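Local coordinates for galactose-1-phosphate uridylyltransferase (Pyrobaculum aerophilum str. IM2, PDB 6K9Z), which probably transfers uridylyl groups between UDP-glucose and hexose 1-phosphates such as galactose 1-phosphate, and binds zinc, at residues A[43-57]-A[73-85]. The protein carries 1 engineered substitution. Numbering follows the deposited sequence.
With UDP (uridine-5'-diphosphate), chain G.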
loop_
_atom_site.group_PDB
_atom_site.type_symbol
_atom_site.label_atom_id
_atom_site.label_comp_id
_atom_site.label_asym_id
_atom_site.label_seq_id
_atom_site.Cartn_x
_atom_site.Cartn_y
_atom_site.Cartn_z
ATOM N N TRP A 43 24.523 22.253 15.071
ATOM C CA TRP A 43 23.271 22.405 14.281
ATOM C C TRP A 43 22.052 21.951 15.093
ATOM O O TRP A 43 22.201 21.052 15.937
ATOM C CB TRP A 43 23.372 21.617 12.971
ATOM C CG TRP A 43 23.830 20.202 13.149
ATOM C CD1 TRP A 43 25.112 19.743 13.086
ATOM C CD2 TRP A 43 23.010 19.051 13.422
ATOM N NE1 TRP A 43 25.148 18.392 13.295
ATOM C CE2 TRP A 43 23.873 17.938 13.504
ATOM C CE3 TRP A 43 21.636 18.850 13.600
ATOM C CZ2 TRP A 43 23.406 16.650 13.756
ATOM C CZ3 TRP A 43 21.178 17.577 13.851
ATOM C CH2 TRP A 43 22.051 16.494 13.928
ATOM N N ASP A 44 20.902 22.589 14.852
ATOM C CA ASP A 44 19.624 22.215 15.499
ATOM C C ASP A 44 18.932 21.212 14.582
ATOM O O ASP A 44 18.270 20.281 15.124
ATOM C CB ASP A 44 18.734 23.441 15.755
ATOM C CG ASP A 44 19.193 24.316 16.914
ATOM O OD1 ASP A 44 19.693 23.756 17.915
ATOM O OD2 ASP A 44 19.025 25.543 16.809
ATOM N N VAL A 45 18.999 21.462 13.260
ATOM C CA VAL A 45 18.366 20.616 12.215
ATOM C C VAL A 45 19.324 20.521 11.040
ATOM O O VAL A 45 19.978 21.501 10.717
ATOM C CB VAL A 45 17.001 21.167 11.764
ATOM C CG1 VAL A 45 16.435 20.369 10.609
ATOM C CG2 VAL A 45 16.009 21.237 12.921
ATOM N N LEU A 46 19.418 19.341 10.448
ATOM C CA LEU A 46 20.325 19.098 9.321
ATOM C C LEU A 46 19.552 18.426 8.206
ATOM O O LEU A 46 18.886 17.450 8.506
ATOM C CB LEU A 46 21.428 18.185 9.843
ATOM C CG LEU A 46 22.774 18.415 9.204
ATOM C CD1 LEU A 46 23.173 19.866 9.383
ATOM C CD2 LEU A 46 23.806 17.474 9.806
ATOM N N ILE A 47 19.647 18.925 6.969
ATOM C CA ILE A 47 19.064 18.244 5.787
ATOM C C ILE A 47 20.250 17.782 4.948
ATOM O O ILE A 47 21.029 18.635 4.500
ATOM C CB ILE A 47 18.073 19.141 5.042
ATOM C CG1 ILE A 47 16.916 19.478 5.984
ATOM C CG2 ILE A 47 17.617 18.496 3.737
ATOM C CD1 ILE A 47 15.801 20.254 5.367
ATOM N N LEU A 48 20.389 16.561 4.673
ATOM C CA LEU A 48 21.614 16.030 4.063
ATOM C C LEU A 48 21.290 14.934 3.075
ATOM O O LEU A 48 20.202 14.363 3.094
ATOM C CB LEU A 48 22.592 15.584 5.142
ATOM C CG LEU A 48 22.193 14.476 6.085
ATOM C CD1 LEU A 48 22.379 13.126 5.410
ATOM C CD2 LEU A 48 23.135 14.544 7.281
ATOM N N PRO A 49 22.192 14.765 2.111
ATOM C CA PRO A 49 21.970 13.814 1.028
ATOM C C PRO A 49 21.818 12.386 1.564
ATOM O O PRO A 49 22.549 12.016 2.452
ATOM C CB PRO A 49 23.251 13.902 0.186
ATOM C CG PRO A 49 23.756 15.299 0.428
ATOM C CD PRO A 49 23.376 15.591 1.862
ATOM N N ASN A 50 20.845 11.643 1.036
ATOM C CA ASN A 50 20.675 10.230 1.456
ATOM C C ASN A 50 21.880 9.443 0.926
ATOM O O ASN A 50 22.256 9.668 -0.226
ATOM C CB ASN A 50 19.358 9.643 0.951
ATOM C CG ASN A 50 18.999 8.338 1.627
ATOM O OD1 ASN A 50 19.735 7.363 1.531
ATOM N ND2 ASN A 50 17.871 8.316 2.316
ATOM N N ARG A 51 22.434 8.542 1.740
ATOM C CA ARG A 51 23.612 7.716 1.360
ATOM C C ARG A 51 23.247 6.828 0.162
ATOM O O ARG A 51 24.125 6.572 -0.679
ATOM C CB ARG A 51 24.102 6.921 2.574
ATOM C CG ARG A 51 24.708 5.566 2.240
ATOM C CD ARG A 51 25.567 5.040 3.374
ATOM N NE ARG A 51 26.745 5.869 3.582
ATOM C CZ ARG A 51 27.950 5.600 3.097
ATOM N NH1 ARG A 51 28.957 6.423 3.332
ATOM N NH2 ARG A 51 28.141 4.512 2.375
ATOM N N TYR A 52 22.010 6.330 0.130
ATOM C CA TYR A 52 21.529 5.474 -0.986
ATOM C C TYR A 52 20.342 6.198 -1.621
ATOM O O TYR A 52 19.194 5.906 -1.261
ATOM C CB TYR A 52 21.140 4.097 -0.450
ATOM C CG TYR A 52 22.191 3.482 0.437
ATOM C CD1 TYR A 52 23.329 2.910 -0.103
ATOM C CD2 TYR A 52 22.067 3.504 1.815
ATOM C CE1 TYR A 52 24.309 2.356 0.701
ATOM C CE2 TYR A 52 23.037 2.953 2.635
ATOM C CZ TYR A 52 24.163 2.379 2.075
ATOM O OH TYR A 52 25.128 1.837 2.871
ATOM N N PRO A 53 20.631 7.101 -2.562
ATOM C CA PRO A 53 19.577 7.919 -3.143
ATOM C C PRO A 53 18.793 7.230 -4.258
ATOM O O PRO A 53 19.389 6.597 -5.124
ATOM C CB PRO A 53 20.333 9.122 -3.695
ATOM C CG PRO A 53 21.703 8.606 -4.014
ATOM C CD PRO A 53 21.969 7.495 -3.015
ATOM N N VAL A 54 17.465 7.246 -4.118
ATOM C CA VAL A 54 16.510 6.685 -5.121
ATOM C C VAL A 54 16.550 7.565 -6.374
ATOM O O VAL A 54 16.274 7.054 -7.471
ATOM C CB VAL A 54 15.091 6.523 -4.547
ATOM C CG1 VAL A 54 15.031 5.378 -3.551
ATOM C CG2 VAL A 54 14.578 7.810 -3.925
ATOM N N VAL A 55 16.799 8.861 -6.175
ATOM C CA VAL A 55 16.923 9.853 -7.283
ATOM C C VAL A 55 18.199 10.674 -7.048
ATOM O O VAL A 55 18.566 10.873 -5.878
ATOM C CB VAL A 55 15.678 10.755 -7.377
ATOM C CG1 VAL A 55 14.520 10.052 -8.067
ATOM C CG2 VAL A 55 15.255 11.272 -6.013
ATOM N N THR A 56 18.853 11.112 -8.127
ATOM C CA THR A 56 20.095 11.922 -8.021
ATOM C C THR A 56 20.108 13.024 -9.084
ATOM O O THR A 56 19.337 12.939 -10.051
ATOM C CB THR A 56 21.376 11.085 -8.142
ATOM O OG1 THR A 56 21.137 9.926 -8.939
ATOM C CG2 THR A 56 21.952 10.686 -6.803
ATOM N N GLU A 57 20.959 14.027 -8.871
ATOM C CA GLU A 57 21.119 15.170 -9.803
ATOM C C GLU A 57 21.633 14.658 -11.153
ATOM O O GLU A 57 21.297 15.275 -12.174
ATOM C CB GLU A 57 22.074 16.207 -9.210
ATOM C CG GLU A 57 22.261 17.422 -10.094
ATOM C CD GLU A 57 21.155 18.456 -9.990
ATOM O OE1 GLU A 57 20.177 18.198 -9.264
ATOM O OE2 GLU A 57 21.272 19.512 -10.641
ATOM N N ALA A 73 15.979 8.989 -13.321
ATOM C CA ALA A 73 15.820 9.110 -11.849
ATOM C C ALA A 73 16.460 10.417 -11.402
ATOM O O ALA A 73 17.371 10.446 -10.546
ATOM C CB ALA A 73 16.411 7.923 -11.172
ATOM N N ARG A 74 15.940 11.511 -11.943
ATOM C CA ARG A 74 16.481 12.871 -11.736
ATOM C C ARG A 74 15.772 13.533 -10.547
ATOM O O ARG A 74 14.534 13.674 -10.591
ATOM C CB ARG A 74 16.273 13.702 -13.008
ATOM C CG ARG A 74 16.742 15.141 -12.930
ATOM C CD ARG A 74 18.155 15.284 -12.436
ATOM N NE ARG A 74 18.605 16.680 -12.386
ATOM C CZ ARG A 74 19.010 17.368 -13.434
ATOM N NH1 ARG A 74 19.037 16.796 -14.622
ATOM N NH2 ARG A 74 19.382 18.623 -13.304
ATOM N N GLY A 75 16.548 13.965 -9.561
ATOM C CA GLY A 75 16.010 14.526 -8.315
ATOM C C GLY A 75 16.996 14.477 -7.179
ATOM O O GLY A 75 18.219 14.500 -7.431
ATOM N N SER A 76 16.476 14.575 -5.962
ATOM C CA SER A 76 17.275 14.570 -4.716
ATOM C C SER A 76 16.534 13.697 -3.729
ATOM O O SER A 76 15.277 13.766 -3.664
ATOM C CB SER A 76 17.485 15.931 -4.109
ATOM O OG SER A 76 17.960 16.826 -5.061
ATOM N N SER A 77 17.292 12.936 -2.970
ATOM C CA SER A 77 16.781 12.159 -1.816
ATOM C C SER A 77 17.548 12.651 -0.590
ATOM O O SER A 77 18.790 12.618 -0.624
ATOM C CB SER A 77 16.939 10.722 -2.035
ATOM O OG SER A 77 16.580 10.046 -0.854
ATOM N N LEU A 78 16.812 13.248 0.354
ATOM C CA LEU A 78 17.365 13.966 1.509
ATOM C C LEU A 78 16.854 13.332 2.806
ATOM O O LEU A 78 15.722 12.839 2.861
ATOM C CB LEU A 78 16.969 15.443 1.428
ATOM C CG LEU A 78 17.370 16.204 0.162
ATOM C CD1 LEU A 78 16.773 17.622 0.223
ATOM C CD2 LEU A 78 18.853 16.265 -0.000
ATOM N N VAL A 79 17.691 13.389 3.808
ATOM C CA VAL A 79 17.381 13.004 5.202
ATOM C C VAL A 79 17.288 14.289 5.992
ATOM O O VAL A 79 18.206 15.129 5.938
ATOM C CB VAL A 79 18.416 12.036 5.788
ATOM C CG1 VAL A 79 18.091 11.740 7.236
ATOM C CG2 VAL A 79 18.485 10.764 4.978
ATOM N N VAL A 80 16.202 14.418 6.731
ATOM C CA VAL A 80 15.996 15.544 7.678
ATOM C C VAL A 80 16.355 14.977 9.062
ATOM O O VAL A 80 15.519 14.207 9.611
ATOM C CB VAL A 80 14.547 16.032 7.637
ATOM C CG1 VAL A 80 14.292 17.155 8.654
ATOM C CG2 VAL A 80 14.126 16.437 6.213
ATOM N N VAL A 81 17.505 15.363 9.591
ATOM C CA VAL A 81 17.911 15.001 10.970
ATOM C C VAL A 81 17.240 16.032 11.857
ATOM O O VAL A 81 17.638 17.217 11.825
ATOM C CB VAL A 81 19.425 14.912 11.154
ATOM C CG1 VAL A 81 19.780 14.288 12.492
ATOM C CG2 VAL A 81 20.108 14.191 10.020
ATOM N N GLU A 82 16.288 15.570 12.651
ATOM C CA GLU A 82 15.280 16.401 13.334
ATOM C C GLU A 82 15.798 17.054 14.621
ATOM O O GLU A 82 15.132 17.967 15.080
ATOM C CB GLU A 82 14.063 15.545 13.607
ATOM C CG GLU A 82 13.317 15.208 12.333
ATOM C CD GLU A 82 12.226 14.163 12.568
ATOM O OE1 GLU A 82 12.200 13.612 13.694
ATOM O OE2 GLU A 82 11.330 14.045 11.704
ATOM N N THR A 83 16.897 16.551 15.176
ATOM C CA THR A 83 17.487 16.997 16.470
ATOM C C THR A 83 18.878 16.406 16.533
ATOM O O THR A 83 19.086 15.320 15.997
ATOM C CB THR A 83 16.660 16.499 17.670
ATOM O OG1 THR A 83 17.363 16.766 18.873
ATOM C CG2 THR A 83 16.405 14.996 17.607
ATOM N N PRO A 84 19.851 17.075 17.182
ATOM C CA PRO A 84 21.154 16.481 17.452
ATOM C C PRO A 84 21.086 15.359 18.516
ATOM O O PRO A 84 21.968 14.562 18.572
ATOM C CB PRO A 84 21.988 17.717 17.901
ATOM C CG PRO A 84 20.994 18.717 18.437
ATOM C CD PRO A 84 19.736 18.471 17.655
ATOM N N GLN A 85 19.994 15.323 19.290
ATOM C CA GLN A 85 19.835 14.332 20.390
ATOM C C GLN A 85 19.337 12.990 19.842
ATOM O O GLN A 85 18.246 12.953 19.251
ATOM C CB GLN A 85 18.848 14.859 21.433
ATOM C CG GLN A 85 19.380 16.027 22.248
ATOM C CD GLN A 85 18.393 16.493 23.290
ATOM O OE1 GLN A 85 18.735 17.226 24.214
ATOM N NE2 GLN A 85 17.150 16.064 23.152
HETATM N N1 UDP G . 20.435 6.501 5.545
HETATM C C2 UDP G . 21.471 7.366 5.165
HETATM N N3 UDP G . 22.721 7.159 5.566
HETATM C C4 UDP G . 22.998 6.102 6.298
HETATM C C5 UDP G . 22.032 5.210 6.674
HETATM C C6 UDP G . 20.743 5.441 6.261
HETATM O O2 UDP G . 21.295 8.350 4.506
HETATM O O4 UDP G . 24.142 5.914 6.672
HETATM C "C1'" UDP G . 19.062 6.633 5.100
HETATM C "C2'" UDP G . 18.891 5.349 4.288
HETATM O "O2'" UDP G . 19.632 5.203 3.096
HETATM C "C3'" UDP G . 17.417 5.307 4.033
HETATM C "C4'" UDP G . 16.882 5.810 5.303
HETATM O "O4'" UDP G . 17.994 6.383 6.003
HETATM O "O3'" UDP G . 16.984 6.059 2.950
HETATM C "C5'" UDP G . 16.292 4.493 5.776
HETATM O "O5'" UDP G . 15.230 4.031 4.902
HETATM P PA UDP G . 15.200 3.328 3.409
HETATM O O1A UDP G . 16.353 2.380 3.163
HETATM O O2A UDP G . 13.946 2.514 3.434
HETATM O O3A UDP G . 15.112 4.562 2.344
HETATM P PB UDP G . 15.346 4.719 0.815
HETATM O O1B UDP G . 16.706 4.391 0.746
HETATM O O2B UDP G . 15.014 6.101 0.436
HETATM O O3B UDP G . 14.568 3.739 0.157
HETATM O O HOH W 1 15.705 10.369 1.679
HETATM O O HOH W 2 16.822 7.396 -1.080
HETATM O O HOH W 3 19.933 12.617 -4.064
#
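Asn-50 turns CG anti to its own N (chi1 -166°), which carries the amide to the UDP ribose. In Ser-77 the hydroxyl likewise stands opposite the backbone N (chi1 173°), 3.3 Å from OG to Asn-50 CB, and meets two waters: one also binds Asn-50 ND2 and Leu-78 O, the other Tyr-52 O, Val-54 N and UDP O2B. The amide grips both ribose hydroxyls, OD1 accepting from O2' at 2.7 Å and ND2 donating to O3' in a very short bond of 2.5 Å. OD1 also takes Tyr-52 N on an in-plane lone pair, closing an Asx turn, while Asn-50 N reaches Ser-77 O at 2.8 Å. A leucine here would probably leave both ribose hydroxyls without these partners and let the turn at Tyr-52 loosen. Arg-51 N bonds to the uracil O2, and Val-79 CG2 packs on ND2; with Tyr-52 these residues line the UDP pocket.

Beyond the pocket, Leu-46 and Leu-48 form antiparallel hydrogen-bonded pairs with Val-81 and Val-79. Past them, Trp-43 lays one ring face against Pro-84 CB in a CH-pi contact and brings CH2 to Val-81 CG1 at 3.5 Å. At the other end, Thr-56 N bonds to Ala-73 O, and a long, weak salt bridge runs from Glu-57 OE2 to Arg-74 NH2 (3.4 Å).

Strand 46-49 is one of two outermost strands of the large antiparallel sheet within this chain; strand 76-81 joins it to strand 140-146, and helix 96-114 covers Val-45.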